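Local coordinates for uncharacterized conserved protein (Staphylococcus epidermidis, PDB 3FRM) that is of unknown function but carries a GNAT-type acetyltransferase domain and may therefore transfer acyl groups, its substrate being undetermined, at residues A[55-60]-A[72-77]; A[93-98]-A[247-252]; A[165-170]-A[177-182]. All coordinates share one frame; numbering follows the deposited sequence.

Contact 1: residues A[55-60]-A[72-77]; sequences KDIEVQ and LSFSFP
The NE2 end of the Q60 carboxamide lies over one face of the F74 ring, the two planes only 17° apart, with NE2 offset toward the rim and 3.6 Å from F74 CE1. The two side chains meet tip to tip: Q60 reaches out from helix 50-66 with CG anti to its own backbone N (chi1 -161°) and the chain extended beyond, while F74 rises from strand 72-75 with CG anti to its carbonyl carbon. At its end the amide grips the backbone of a single strand residue. S73 N donates to Q60 OE1 at 2.9 Å, in the carbonyl plane and on a lone pair, with an N-H...O angle of 158°. Q60 NE2 in turn donates to S73 O, also at 2.9 Å, although the place of NE2 is less sure. With one bond to each of its polar atoms and the ring against NE2, the rotation of the buried amide is probably fixed. L72 borders the other end of the amide, its CD2 3.7 Å from Q60 OE1. One turn earlier in the helix, I57 crosses F74 at about a right angle and sets CG1 4.1 Å from F74 CZ, while its CG2 branch reaches L72 CD1 at 4.3 Å. The carbonyl O of D56 faces the ring edge near its plane; the carboxylate of D56 serves other partners, a salt bridge to R24 and a hydrogen bond to Y44. W53 and W42 meet the F74 ring edge-to-face. The axes of the short segments 55-60 and 72-75 approach to 9.3 Å, and the pair forms the second half of the beta-alpha-beta unit of strand 41-44, helix 50-66 and strand 72-75, in which the connecting helix packs on the sheet.

Contact 2: residues A[93-98]-A[247-252]; sequences LGFQIG and YHILKE
An antiparallel pairing of strands 96-105 and 241-251 in the central sheet joins these segments, with Q96-L250 and G98-H248 as hydrogen-bonded pairs and I97-I249 as the non-hydrogen-bonded pair between them. Q96 N donates to L250 O at 2.8 Å, nearly straight at 173°, and G98 N to H248 O at 2.8 Å. F95, just before the strand, is sandwiched. K251 CB sits over the centre of one ring face, 4.0 Å from the centroid in a CH-pi contact, and I249 CD1 presses on the opposite face, 3.2 Å from F95 CD1. The CG1 branch of I249 takes the crowded position between backbone N and carbonyl carbon (chi1 58°), which swings CD1 against the ring. The fully extended K251 runs on past F95 to donate from NZ to L93 O at 2.7 Å, fastening the residue that leaves helix 84-92. On the Q96-L250 face, Q96 NE2 donates to E252 OE1 at 2.7 Å from above the carboxylate plane, and a water accepts from both Q96 NE2 and E252 N. Y247 OH is hydrogen-bonded to H201 ND1 of the second subunit. C-terminal strand 241-251 thus lies antiparallel between strands 72-75 and 96-105, completing the N-terminal half of the mixed sheet.

Contact 3: residues A[165-170]-A[177-182]; sequences ERLVAY and GIVDII
L167, V179 and I181 form the apolar centre on one face of this strand pair. L167 and V179 lie side by side, CB of L167 3.8 Å from V179 CG1, which occupies the crowded position between backbone N and carbonyl carbon. I181 crosses L167 at about a right angle and brings CD1 to 3.8 Å from L167 CG. On the other face V168 and I178 run alongside each other, CG2 of V168 4.1 Å from CG2 of I178. Beneath the side chains, L167 N donates to V179 O at 2.8 Å almost along the C=O axis, and A169 N donates to G177 O at 2.8 Å; the return bond from G177 N is weak. Toward the polar edge, E165 and I181 exchange both backbone bonds. R166 and D180 lie side by side, but their salt bridge is long, R166 NE to D180 OD1 measuring 4.0 Å; OD1 lies well out of the guanidinium plane and no N-H points at it, so the polar ends interact through charge and not a hydrogen bond. R166 NE is buried without a hydrogen-bond partner, whereas NH1 is hydrogen-bonded to OD1 of D162, a sodium-site residue, and D180 OD2 to Y132 OH. In this GNAT-domain beta hairpin, helix 204-216 covers the L167-V179 face through Y211 and I208, helix 129-136 the R166-I178 face through Y132, and strands 120-123 and 188-195 flank the pair within the sheet.

How the contacts relate
From the N terminus, contact 1 closes first, over 11 intervening residues, six of them the last of helix 50-66, before strand 72-75. Contact 2 then opens at 93-98 and closes only near the C terminus, so the tail of the chain comes back to the N-terminal DUF5613 region. Contact 3, a local hairpin in the GNAT region, forms and closes within that long excursion. Contacts 1 and 2 touch, since strands 72-75 and 241-251 are sheet neighbours: F74 O and I249 N are 2.8 Å apart, a probable hydrogen bond. Contact 3 lies across the chain's centre, its centre about 32 Å from that of contact 1, yet reaches the same sheet.

Contact 1: residues A[55-60]-A[72-77]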
ATOM      1  N   LYS A  55     -13.190 -11.299  27.391  1.00 21.38           N
ATOM      2  CA  LYS A  55     -14.006 -10.509  28.282  1.00 21.77           C
ATOM      3  C   LYS A  55     -14.360  -9.178  27.640  1.00 21.14           C
ATOM      4  O   LYS A  55     -15.495  -8.754  27.756  1.00 22.23           O
ATOM      5  CB  LYS A  55     -13.280 -10.309  29.614  1.00 22.41           C
ATOM      6  CG  LYS A  55     -13.386 -11.513  30.556  1.00 23.41           C
ATOM      7  CD  LYS A  55     -12.307 -11.515  31.600  1.00 27.85           C
ATOM      8  CE  LYS A  55     -12.234 -12.891  32.243  1.00 31.40           C
ATOM      9  NZ  LYS A  55     -10.854 -13.193  32.813  1.00 34.19           N
ATOM     10  N   ASP A  56     -13.426  -8.578  26.898  1.00 20.09           N
ATOM     11  CA  ASP A  56     -13.641  -7.267  26.289  1.00 19.76           C
ATOM     12  C   ASP A  56     -14.584  -7.408  25.091  1.00 20.01           C
ATOM     13  O   ASP A  56     -15.391  -6.515  24.786  1.00 19.45           O
ATOM     14  CB  ASP A  56     -12.322  -6.645  25.859  1.00 20.01           C
ATOM     15  CG  ASP A  56     -11.357  -6.386  27.034  1.00 20.82           C
ATOM     16  OD1 ASP A  56     -11.779  -6.316  28.202  1.00 19.58           O
ATOM     17  OD2 ASP A  56     -10.146  -6.202  26.775  1.00 24.66           O
ATOM     18  N   ILE A  57     -14.513  -8.557  24.429  1.00 20.27           N
ATOM     19  CA  ILE A  57     -15.504  -8.869  23.397  1.00 20.00           C
ATOM     20  C   ILE A  57     -16.896  -8.811  23.926  1.00 18.86           C
ATOM     21  O   ILE A  57     -17.803  -8.317  23.242  1.00 18.30           O
ATOM     22  CB  ILE A  57     -15.272 -10.239  22.778  1.00 20.55           C
ATOM     23  CG1 ILE A  57     -14.318 -10.065  21.608  1.00 22.43           C
ATOM     24  CG2 ILE A  57     -16.568 -10.844  22.226  1.00 21.54           C
ATOM     25  CD1 ILE A  57     -13.427 -11.245  21.408  1.00 24.95           C
ATOM     26  N   GLU A  58     -17.074  -9.315  25.143  1.00 18.53           N
ATOM     27  CA  GLU A  58     -18.430  -9.476  25.698  1.00 17.85           C
ATOM     28  C   GLU A  58     -19.037  -8.131  26.078  1.00 16.61           C
ATOM     29  O   GLU A  58     -20.100  -7.820  25.648  1.00 16.58           O
ATOM     30  CB  GLU A  58     -18.427 -10.441  26.877  1.00 18.57           C
ATOM     31  CG  GLU A  58     -18.208 -11.896  26.492  1.00 21.10           C
ATOM     32  CD  GLU A  58     -19.167 -12.347  25.376  1.00 27.81           C
ATOM     33  OE1 GLU A  58     -20.418 -12.241  25.530  1.00 27.12           O
ATOM     34  OE2 GLU A  58     -18.657 -12.810  24.327  1.00 31.49           O
ATOM     35  N   VAL A  59     -18.311  -7.345  26.857  1.00 17.03           N
ATOM     36  CA  VAL A  59     -18.568  -5.923  27.056  1.00 17.34           C
ATOM     37  C   VAL A  59     -18.923  -5.201  25.789  1.00 17.40           C
ATOM     38  O   VAL A  59     -19.990  -4.624  25.736  1.00 17.81           O
ATOM     39  CB  VAL A  59     -17.380  -5.150  27.748  1.00 17.93           C
ATOM     40  CG1 VAL A  59     -17.864  -3.763  28.168  1.00 16.20           C
ATOM     41  CG2 VAL A  59     -16.950  -5.881  28.966  1.00 16.19           C
ATOM     42  N   GLN A  60     -18.068  -5.252  24.766  1.00 17.90           N
ATOM     43  CA  GLN A  60     -18.314  -4.444  23.542  1.00 18.27           C
ATOM     44  C   GLN A  60     -19.541  -4.928  22.834  1.00 19.21           C
ATOM     45  O   GLN A  60     -20.332  -4.109  22.378  1.00 19.52           O
ATOM     46  CB  GLN A  60     -17.159  -4.426  22.543  1.00 16.75           C
ATOM     47  CG  GLN A  60     -17.277  -3.262  21.571  1.00 18.55           C
ATOM     48  CD  GLN A  60     -16.233  -3.274  20.478  1.00 19.79           C
ATOM     49  OE1 GLN A  60     -16.481  -3.739  19.401  1.00 23.48           O
ATOM     50  NE2 GLN A  60     -15.049  -2.773  20.765  1.00 23.92           N
ATOM     51  N   LEU A  72     -17.918  -5.302  15.573  1.00 16.82           N
ATOM     52  CA  LEU A  72     -17.000  -5.304  16.674  1.00 17.64           C
ATOM     53  C   LEU A  72     -15.649  -4.783  16.169  1.00 18.18           C
ATOM     54  O   LEU A  72     -15.237  -5.123  15.066  1.00 18.51           O
ATOM     55  CB  LEU A  72     -16.812  -6.728  17.214  1.00 16.60           C
ATOM     56  CG  LEU A  72     -17.899  -7.534  17.874  1.00 18.98           C
ATOM     57  CD1 LEU A  72     -17.229  -8.745  18.585  1.00 15.47           C
ATOM     58  CD2 LEU A  72     -18.630  -6.683  18.886  1.00 19.24           C
ATOM     59  N   SER A  73     -14.943  -3.993  16.975  1.00 17.74           N
ATOM     60  CA  SER A  73     -13.674  -3.521  16.530  1.00 18.08           C
ATOM     61  C   SER A  73     -12.702  -3.025  17.625  1.00 17.28           C
ATOM     62  O   SER A  73     -13.118  -2.464  18.610  1.00 17.56           O
ATOM     63  CB  SER A  73     -13.899  -2.480  15.445  1.00 18.81           C
ATOM     64  OG  SER A  73     -14.351  -1.288  15.984  1.00 22.44           O
ATOM     65  N   PHE A  74     -11.408  -3.228  17.400  1.00 15.51           N
ATOM     66  CA  PHE A  74     -10.387  -2.871  18.337  1.00 15.12           C
ATOM     67  C   PHE A  74      -9.167  -2.436  17.578  1.00 15.35           C
ATOM     68  O   PHE A  74      -8.894  -2.942  16.489  1.00 13.95           O
ATOM     69  CB  PHE A  74     -10.008  -4.098  19.196  1.00 15.23           C
ATOM     70  CG  PHE A  74     -11.218  -4.801  19.850  1.00 15.45           C
ATOM     71  CD1 PHE A  74     -11.544  -4.565  21.170  1.00 14.09           C
ATOM     72  CD2 PHE A  74     -12.026  -5.666  19.121  1.00 16.30           C
ATOM     73  CE1 PHE A  74     -12.661  -5.213  21.776  1.00 14.88           C
ATOM     74  CE2 PHE A  74     -13.153  -6.289  19.715  1.00 16.71           C
ATOM     75  CZ  PHE A  74     -13.450  -6.072  21.036  1.00 13.03           C
ATOM     76  N   SER A  75      -8.450  -1.470  18.158  1.00 15.78           N
ATOM     77  CA  SER A  75      -7.096  -1.111  17.784  1.00 16.97           C
ATOM     78  C   SER A  75      -6.225  -1.558  18.905  1.00 16.30           C
ATOM     79  O   SER A  75      -6.650  -1.459  20.044  1.00 15.98           O
ATOM     80  CB  SER A  75      -6.923   0.382  17.767  1.00 15.73           C
ATOM     81  OG  SER A  75      -7.734   0.857  16.794  1.00 22.90           O
ATOM     82  N   PHE A  76      -4.982  -1.913  18.581  1.00 15.62           N
ATOM     83  CA  PHE A  76      -4.040  -2.343  19.572  1.00 14.90           C
ATOM     84  C   PHE A  76      -2.974  -1.259  19.806  1.00 15.22           C
ATOM     85  O   PHE A  76      -3.009  -0.193  19.198  1.00 17.23           O
ATOM     86  CB  PHE A  76      -3.473  -3.732  19.195  1.00 15.43           C
ATOM     87  CG  PHE A  76      -4.484  -4.836  19.297  1.00 13.90           C
ATOM     88  CD1 PHE A  76      -4.705  -5.469  20.481  1.00 17.36           C
ATOM     89  CD2 PHE A  76      -5.240  -5.213  18.204  1.00 16.53           C
ATOM     90  CE1 PHE A  76      -5.688  -6.492  20.583  1.00 18.89           C
ATOM     91  CE2 PHE A  76      -6.195  -6.196  18.282  1.00 17.00           C
ATOM     92  CZ  PHE A  76      -6.427  -6.847  19.483  1.00 18.53           C
ATOM     93  N   PRO A  77      -2.044  -1.497  20.729  1.00 15.00           N
ATOM     94  CA  PRO A  77      -1.158  -0.372  21.078  1.00 14.85           C
ATOM     95  C   PRO A  77      -0.220   0.021  19.933  1.00 14.65           C
ATOM     96  O   PRO A  77       0.215  -0.814  19.151  1.00 15.31           O
ATOM     97  CB  PRO A  77      -0.356  -0.920  22.236  1.00 13.62           C
ATOM     98  CG  PRO A  77      -1.350  -2.045  22.828  1.00 16.42           C
ATOM     99  CD  PRO A  77      -1.922  -2.658  21.634  1.00 13.06           C
TER

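Contact 2: residues A[93-98]-A[247-252]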
ATOM      1  N   LEU A  93     -12.352 -16.226  15.466  1.00 20.74           N
ATOM      2  CA  LEU A  93     -13.636 -15.572  15.691  1.00 20.04           C
ATOM      3  C   LEU A  93     -14.112 -14.761  14.448  1.00 20.33           C
ATOM      4  O   LEU A  93     -15.137 -14.061  14.477  1.00 20.68           O
ATOM      5  CB  LEU A  93     -13.570 -14.743  16.983  1.00 19.64           C
ATOM      6  CG  LEU A  93     -13.476 -15.575  18.289  1.00 17.87           C
ATOM      7  CD1 LEU A  93     -13.429 -14.606  19.427  1.00 14.42           C
ATOM      8  CD2 LEU A  93     -14.673 -16.583  18.498  1.00 12.85           C
ATOM      9  N   GLY A  94     -13.371 -14.884  13.353  1.00 19.42           N
ATOM     10  CA  GLY A  94     -13.773 -14.334  12.097  1.00 18.97           C
ATOM     11  C   GLY A  94     -13.584 -12.828  12.001  1.00 20.04           C
ATOM     12  O   GLY A  94     -14.479 -12.139  11.456  1.00 20.88           O
ATOM     13  N   PHE A  95     -12.478 -12.299  12.549  1.00 18.32           N
ATOM     14  CA  PHE A  95     -12.138 -10.861  12.421  1.00 17.96           C
ATOM     15  C   PHE A  95     -11.278 -10.638  11.203  1.00 18.13           C
ATOM     16  O   PHE A  95     -10.577 -11.537  10.806  1.00 18.36           O
ATOM     17  CB  PHE A  95     -11.330 -10.346  13.646  1.00 18.31           C
ATOM     18  CG  PHE A  95     -12.175  -9.972  14.825  1.00 14.93           C
ATOM     19  CD1 PHE A  95     -12.461  -8.641  15.081  1.00 15.06           C
ATOM     20  CD2 PHE A  95     -12.753 -10.966  15.634  1.00 18.06           C
ATOM     21  CE1 PHE A  95     -13.294  -8.277  16.151  1.00 15.74           C
ATOM     22  CE2 PHE A  95     -13.611 -10.633  16.731  1.00 16.20           C
ATOM     23  CZ  PHE A  95     -13.870  -9.285  17.001  1.00 14.19           C
ATOM     24  N   GLN A  96     -11.348  -9.446  10.617  1.00 18.61           N
ATOM     25  CA  GLN A  96     -10.389  -8.984   9.644  1.00 19.30           C
ATOM     26  C   GLN A  96      -9.248  -8.276  10.392  1.00 18.12           C
ATOM     27  O   GLN A  96      -9.500  -7.411  11.244  1.00 18.02           O
ATOM     28  CB  GLN A  96     -11.022  -7.935   8.756  1.00 20.66           C
ATOM     29  CG  GLN A  96     -12.388  -8.232   8.111  1.00 23.67           C
ATOM     30  CD  GLN A  96     -13.045  -6.914   7.553  1.00 31.16           C
ATOM     31  OE1 GLN A  96     -12.339  -5.921   7.252  1.00 36.91           O
ATOM     32  NE2 GLN A  96     -14.383  -6.899   7.453  1.00 29.99           N
ATOM     33  N   ILE A  97      -8.006  -8.575  10.030  1.00 17.34           N
ATOM     34  CA  ILE A  97      -6.844  -7.954  10.666  1.00 16.10           C
ATOM     35  C   ILE A  97      -6.247  -6.953   9.723  1.00 17.02           C
ATOM     36  O   ILE A  97      -6.074  -7.266   8.564  1.00 17.49           O
ATOM     37  CB  ILE A  97      -5.804  -8.995  10.988  1.00 15.83           C
ATOM     38  CG1 ILE A  97      -6.460 -10.059  11.848  1.00 17.57           C
ATOM     39  CG2 ILE A  97      -4.623  -8.400  11.756  1.00 15.36           C
ATOM     40  CD1 ILE A  97      -5.494 -11.158  12.355  1.00 24.94           C
ATOM     41  N   GLY A  98      -5.924  -5.747  10.181  1.00 16.30           N
ATOM     42  CA  GLY A  98      -5.225  -4.836   9.324  1.00 16.67           C
ATOM     43  C   GLY A  98      -4.247  -3.992  10.118  1.00 17.82           C
ATOM     44  O   GLY A  98      -4.106  -4.180  11.313  1.00 18.24           O
ATOM     45  N   TYR A 247      -1.965  -2.337  14.798  1.00 19.12           N
ATOM     46  CA  TYR A 247      -2.879  -3.398  14.399  1.00 18.04           C
ATOM     47  C   TYR A 247      -4.326  -3.013  14.755  1.00 19.35           C
ATOM     48  O   TYR A 247      -4.563  -2.350  15.752  1.00 21.05           O
ATOM     49  CB  TYR A 247      -2.512  -4.761  15.052  1.00 17.56           C
ATOM     50  CG  TYR A 247      -1.440  -5.388  14.260  1.00 17.09           C
ATOM     51  CD1 TYR A 247      -1.722  -6.142  13.132  1.00 13.77           C
ATOM     52  CD2 TYR A 247      -0.107  -5.122  14.569  1.00 14.50           C
ATOM     53  CE1 TYR A 247      -0.692  -6.635  12.317  1.00 13.01           C
ATOM     54  CE2 TYR A 247       0.911  -5.611  13.801  1.00 14.95           C
ATOM     55  CZ  TYR A 247       0.648  -6.366  12.679  1.00 15.80           C
ATOM     56  OH  TYR A 247       1.752  -6.802  11.933  1.00 16.98           O
ATOM     57  N   HIS A 248      -5.280  -3.473  13.964  1.00 17.97           N
ATOM     58  CA  HIS A 248      -6.665  -3.162  14.178  1.00 19.26           C
ATOM     59  C   HIS A 248      -7.524  -4.275  13.538  1.00 17.49           C
ATOM     60  O   HIS A 248      -7.191  -4.870  12.507  1.00 16.18           O
ATOM     61  CB  HIS A 248      -7.034  -1.741  13.678  1.00 19.83           C
ATOM     62  CG  HIS A 248      -7.469  -1.703  12.254  1.00 25.11           C
ATOM     63  ND1 HIS A 248      -6.587  -1.494  11.212  1.00 29.78           N
ATOM     64  CD2 HIS A 248      -8.683  -1.908  11.687  1.00 31.50           C
ATOM     65  CE1 HIS A 248      -7.240  -1.563  10.064  1.00 31.76           C
ATOM     66  NE2 HIS A 248      -8.513  -1.799  10.325  1.00 35.89           N
ATOM     67  N   ILE A 249      -8.592  -4.610  14.210  1.00 16.59           N
ATOM     68  CA  ILE A 249      -9.402  -5.698  13.720  1.00 16.61           C
ATOM     69  C   ILE A 249     -10.830  -5.257  13.653  1.00 16.08           C
ATOM     70  O   ILE A 249     -11.230  -4.415  14.443  1.00 14.73           O
ATOM     71  CB  ILE A 249      -9.242  -6.927  14.636  1.00 16.30           C
ATOM     72  CG1 ILE A 249      -9.636  -6.612  16.066  1.00 12.98           C
ATOM     73  CG2 ILE A 249      -7.766  -7.373  14.641  1.00 17.36           C
ATOM     74  CD1 ILE A 249      -9.858  -7.896  16.878  1.00 14.58           C
ATOM     75  N   LEU A 250     -11.598  -5.889  12.762  1.00 17.22           N
ATOM     76  CA  LEU A 250     -12.981  -5.539  12.474  1.00 17.13           C
ATOM     77  C   LEU A 250     -13.751  -6.792  12.113  1.00 18.21           C
ATOM     78  O   LEU A 250     -13.284  -7.598  11.300  1.00 17.69           O
ATOM     79  CB  LEU A 250     -13.043  -4.548  11.273  1.00 18.12           C
ATOM     80  CG  LEU A 250     -14.435  -4.126  10.715  1.00 17.65           C
ATOM     81  CD1 LEU A 250     -15.295  -3.493  11.818  1.00 13.98           C
ATOM     82  CD2 LEU A 250     -14.251  -3.094   9.578  1.00 15.97           C
ATOM     83  N   LYS A 251     -14.911  -6.963  12.747  1.00 18.86           N
ATOM     84  CA  LYS A 251     -15.906  -7.952  12.363  1.00 18.91           C
ATOM     85  C   LYS A 251     -17.170  -7.175  12.068  1.00 19.82           C
ATOM     86  O   LYS A 251     -17.733  -6.555  12.949  1.00 20.07           O
ATOM     87  CB  LYS A 251     -16.193  -8.941  13.477  1.00 19.16           C
ATOM     88  CG  LYS A 251     -17.043 -10.117  13.025  1.00 19.35           C
ATOM     89  CD  LYS A 251     -17.188 -11.115  14.169  1.00 25.48           C
ATOM     90  CE  LYS A 251     -18.010 -12.333  13.775  1.00 27.06           C
ATOM     91  NZ  LYS A 251     -17.783 -13.448  14.753  1.00 30.85           N
ATOM     92  N   GLU A 252     -17.607  -7.203  10.819  1.00 20.64           N
ATOM     93  CA  GLU A 252     -18.704  -6.360  10.377  1.00 22.08           C
ATOM     94  C   GLU A 252     -20.046  -6.802  10.947  1.00 21.81           C
ATOM     95  O   GLU A 252     -20.958  -5.982  11.039  1.00 22.49           O
ATOM     96  CB  GLU A 252     -18.724  -6.306   8.868  1.00 21.57           C
ATOM     97  CG  GLU A 252     -17.501  -5.567   8.288  1.00 26.59           C
ATOM     98  CD  GLU A 252     -17.434  -5.567   6.744  1.00 30.54           C
ATOM     99  OE1 GLU A 252     -16.296  -5.465   6.214  1.00 33.77           O
ATOM    100  OE2 GLU A 252     -18.493  -5.647   6.058  1.00 26.77           O
TER
HETATM  101  O   HOH W   1     -15.932  -8.809   8.816  1.00 21.72           O

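Contact 3: residues A[165-170]-A[177-182]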
ATOM      1  N   GLU A 165     -12.494  21.138   8.894  1.00 30.22           N
ATOM      2  CA  GLU A 165     -12.614  21.935   7.663  1.00 28.80           C
ATOM      3  C   GLU A 165     -12.432  21.038   6.430  1.00 26.95           C
ATOM      4  O   GLU A 165     -11.775  20.002   6.515  1.00 26.51           O
ATOM      5  CB  GLU A 165     -11.622  23.095   7.629  1.00 29.48           C
ATOM      6  CG  GLU A 165     -12.202  24.512   7.949  1.00 33.82           C
ATOM      7  CD  GLU A 165     -13.733  24.634   7.846  1.00 38.17           C
ATOM      8  OE1 GLU A 165     -14.366  24.713   8.932  1.00 40.31           O
ATOM      9  OE2 GLU A 165     -14.304  24.651   6.713  1.00 38.43           O
ATOM     10  N   ARG A 166     -13.042  21.424   5.301  1.00 24.74           N
ATOM     11  CA  ARG A 166     -12.979  20.612   4.102  1.00 22.51           C
ATOM     12  C   ARG A 166     -12.627  21.386   2.841  1.00 22.44           C
ATOM     13  O   ARG A 166     -12.981  22.566   2.691  1.00 22.28           O
ATOM     14  CB  ARG A 166     -14.281  19.855   3.923  1.00 22.44           C
ATOM     15  CG  ARG A 166     -14.589  18.930   5.065  1.00 20.51           C
ATOM     16  CD  ARG A 166     -16.063  18.638   5.094  1.00 22.55           C
ATOM     17  NE  ARG A 166     -16.359  17.491   5.927  1.00 19.72           N
ATOM     18  CZ  ARG A 166     -16.739  17.560   7.189  1.00 18.98           C
ATOM     19  NH1 ARG A 166     -16.898  18.740   7.785  1.00 16.68           N
ATOM     20  NH2 ARG A 166     -16.922  16.427   7.855  1.00 18.48           N
ATOM     21  N   LEU A 167     -11.898  20.725   1.937  1.00 21.06           N
ATOM     22  CA  LEU A 167     -11.556  21.322   0.650  1.00 19.43           C
ATOM     23  C   LEU A 167     -12.107  20.602  -0.597  1.00 18.36           C
ATOM     24  O   LEU A 167     -12.188  19.406  -0.606  1.00 18.79           O
ATOM     25  CB  LEU A 167     -10.048  21.452   0.572  1.00 19.16           C
ATOM     26  CG  LEU A 167      -9.520  22.369   1.677  1.00 19.91           C
ATOM     27  CD1 LEU A 167      -7.990  22.298   1.775  1.00 21.11           C
ATOM     28  CD2 LEU A 167      -9.998  23.808   1.511  1.00 16.62           C
ATOM     29  N   VAL A 168     -12.485  21.344  -1.634  1.00 17.44           N
ATOM     30  CA  VAL A 168     -12.824  20.773  -2.930  1.00 16.70           C
ATOM     31  C   VAL A 168     -11.948  21.485  -3.918  1.00 16.53           C
ATOM     32  O   VAL A 168     -11.892  22.727  -3.916  1.00 15.61           O
ATOM     33  CB  VAL A 168     -14.303  21.073  -3.361  1.00 17.70           C
ATOM     34  CG1 VAL A 168     -14.626  20.488  -4.749  1.00 17.60           C
ATOM     35  CG2 VAL A 168     -15.267  20.531  -2.372  1.00 16.51           C
ATOM     36  N   ALA A 169     -11.258  20.705  -4.753  1.00 15.89           N
ATOM     37  CA  ALA A 169     -10.501  21.255  -5.867  1.00 14.52           C
ATOM     38  C   ALA A 169     -11.316  21.140  -7.148  1.00 14.97           C
ATOM     39  O   ALA A 169     -12.058  20.120  -7.353  1.00 13.45           O
ATOM     40  CB  ALA A 169      -9.197  20.542  -6.029  1.00 14.78           C
ATOM     41  N   TYR A 170     -11.187  22.174  -7.996  1.00 13.66           N
ATOM     42  CA  TYR A 170     -11.837  22.184  -9.294  1.00 15.14           C
ATOM     43  C   TYR A 170     -10.817  22.354 -10.373  1.00 16.18           C
ATOM     44  O   TYR A 170      -9.900  23.182 -10.255  1.00 15.26           O
ATOM     45  CB  TYR A 170     -12.847  23.334  -9.447  1.00 14.68           C
ATOM     46  CG  TYR A 170     -13.991  23.352  -8.467  1.00 15.04           C
ATOM     47  CD1 TYR A 170     -15.300  23.083  -8.893  1.00 16.07           C
ATOM     48  CD2 TYR A 170     -13.781  23.648  -7.117  1.00 15.90           C
ATOM     49  CE1 TYR A 170     -16.382  23.084  -8.013  1.00 13.25           C
ATOM     50  CE2 TYR A 170     -14.861  23.648  -6.212  1.00 17.33           C
ATOM     51  CZ  TYR A 170     -16.162  23.386  -6.681  1.00 15.28           C
ATOM     52  OH  TYR A 170     -17.225  23.433  -5.814  1.00 14.05           O
ATOM     53  N   GLY A 177     -11.217  16.885  -6.522  1.00 18.16           N
ATOM     54  CA  GLY A 177     -10.360  16.482  -5.382  1.00 16.35           C
ATOM     55  C   GLY A 177     -10.963  16.923  -4.052  1.00 14.85           C
ATOM     56  O   GLY A 177     -11.557  17.996  -3.965  1.00 16.03           O
ATOM     57  N   ILE A 178     -10.831  16.122  -3.005  1.00 13.56           N
ATOM     58  CA  ILE A 178     -11.304  16.574  -1.693  1.00 13.26           C
ATOM     59  C   ILE A 178     -10.333  16.234  -0.555  1.00 14.92           C
ATOM     60  O   ILE A 178      -9.436  15.364  -0.690  1.00 16.42           O
ATOM     61  CB  ILE A 178     -12.794  16.084  -1.372  1.00 12.59           C
ATOM     62  CG1 ILE A 178     -12.846  14.561  -1.333  1.00 11.49           C
ATOM     63  CG2 ILE A 178     -13.823  16.660  -2.414  1.00  7.42           C
ATOM     64  CD1 ILE A 178     -14.290  14.006  -0.919  1.00 12.96           C
ATOM     65  N   VAL A 179     -10.469  16.920   0.574  1.00 15.51           N
ATOM     66  CA  VAL A 179      -9.729  16.469   1.743  1.00 16.61           C
ATOM     67  C   VAL A 179     -10.388  17.117   2.916  1.00 18.21           C
ATOM     68  O   VAL A 179     -10.958  18.183   2.761  1.00 19.10           O
ATOM     69  CB  VAL A 179      -8.200  16.845   1.647  1.00 16.64           C
ATOM     70  CG1 VAL A 179      -7.975  18.425   1.498  1.00 12.51           C
ATOM     71  CG2 VAL A 179      -7.403  16.218   2.782  1.00 15.00           C
ATOM     72  N   ASP A 180     -10.321  16.442   4.051  1.00 20.25           N
ATOM     73  CA  ASP A 180     -10.670  16.957   5.370  1.00 22.62           C
ATOM     74  C   ASP A 180      -9.421  17.348   6.156  1.00 23.20           C
ATOM     75  O   ASP A 180      -8.408  16.670   6.082  1.00 22.09           O
ATOM     76  CB  ASP A 180     -11.303  15.845   6.165  1.00 22.55           C
ATOM     77  CG  ASP A 180     -12.603  15.448   5.610  1.00 26.99           C
ATOM     78  OD1 ASP A 180     -13.392  14.848   6.360  1.00 36.34           O
ATOM     79  OD2 ASP A 180     -12.871  15.769   4.430  1.00 34.09           O
ATOM     80  N   ILE A 181      -9.530  18.429   6.921  1.00 24.49           N
ATOM     81  CA  ILE A 181      -8.454  18.868   7.755  1.00 26.78           C
ATOM     82  C   ILE A 181      -8.962  19.147   9.139  1.00 26.34           C
ATOM     83  O   ILE A 181     -10.003  19.770   9.321  1.00 25.88           O
ATOM     84  CB  ILE A 181      -7.669  20.112   7.191  1.00 27.20           C
ATOM     85  CG1 ILE A 181      -8.616  21.197   6.725  1.00 29.94           C
ATOM     86  CG2 ILE A 181      -6.808  19.707   6.024  1.00 28.88           C
ATOM     87  CD1 ILE A 181      -9.043  21.081   5.247  1.00 35.01           C
ATOM     88  N   ILE A 182      -8.174  18.669  10.093  1.00 26.82           N
ATOM     89  CA  ILE A 182      -8.428  18.805  11.502  1.00 27.87           C
ATOM     90  C   ILE A 182      -7.236  19.565  12.037  1.00 28.19           C
ATOM     91  O   ILE A 182      -6.081  19.076  12.001  1.00 27.95           O
ATOM     92  CB  ILE A 182      -8.520  17.428  12.217  1.00 27.79           C
ATOM     93  CG1 ILE A 182      -9.660  16.588  11.670  1.00 29.20           C
ATOM     94  CG2 ILE A 182      -8.685  17.580  13.722  1.00 28.80           C
ATOM     95  CD1 ILE A 182      -9.148  15.441  10.795  1.00 31.74           C
TER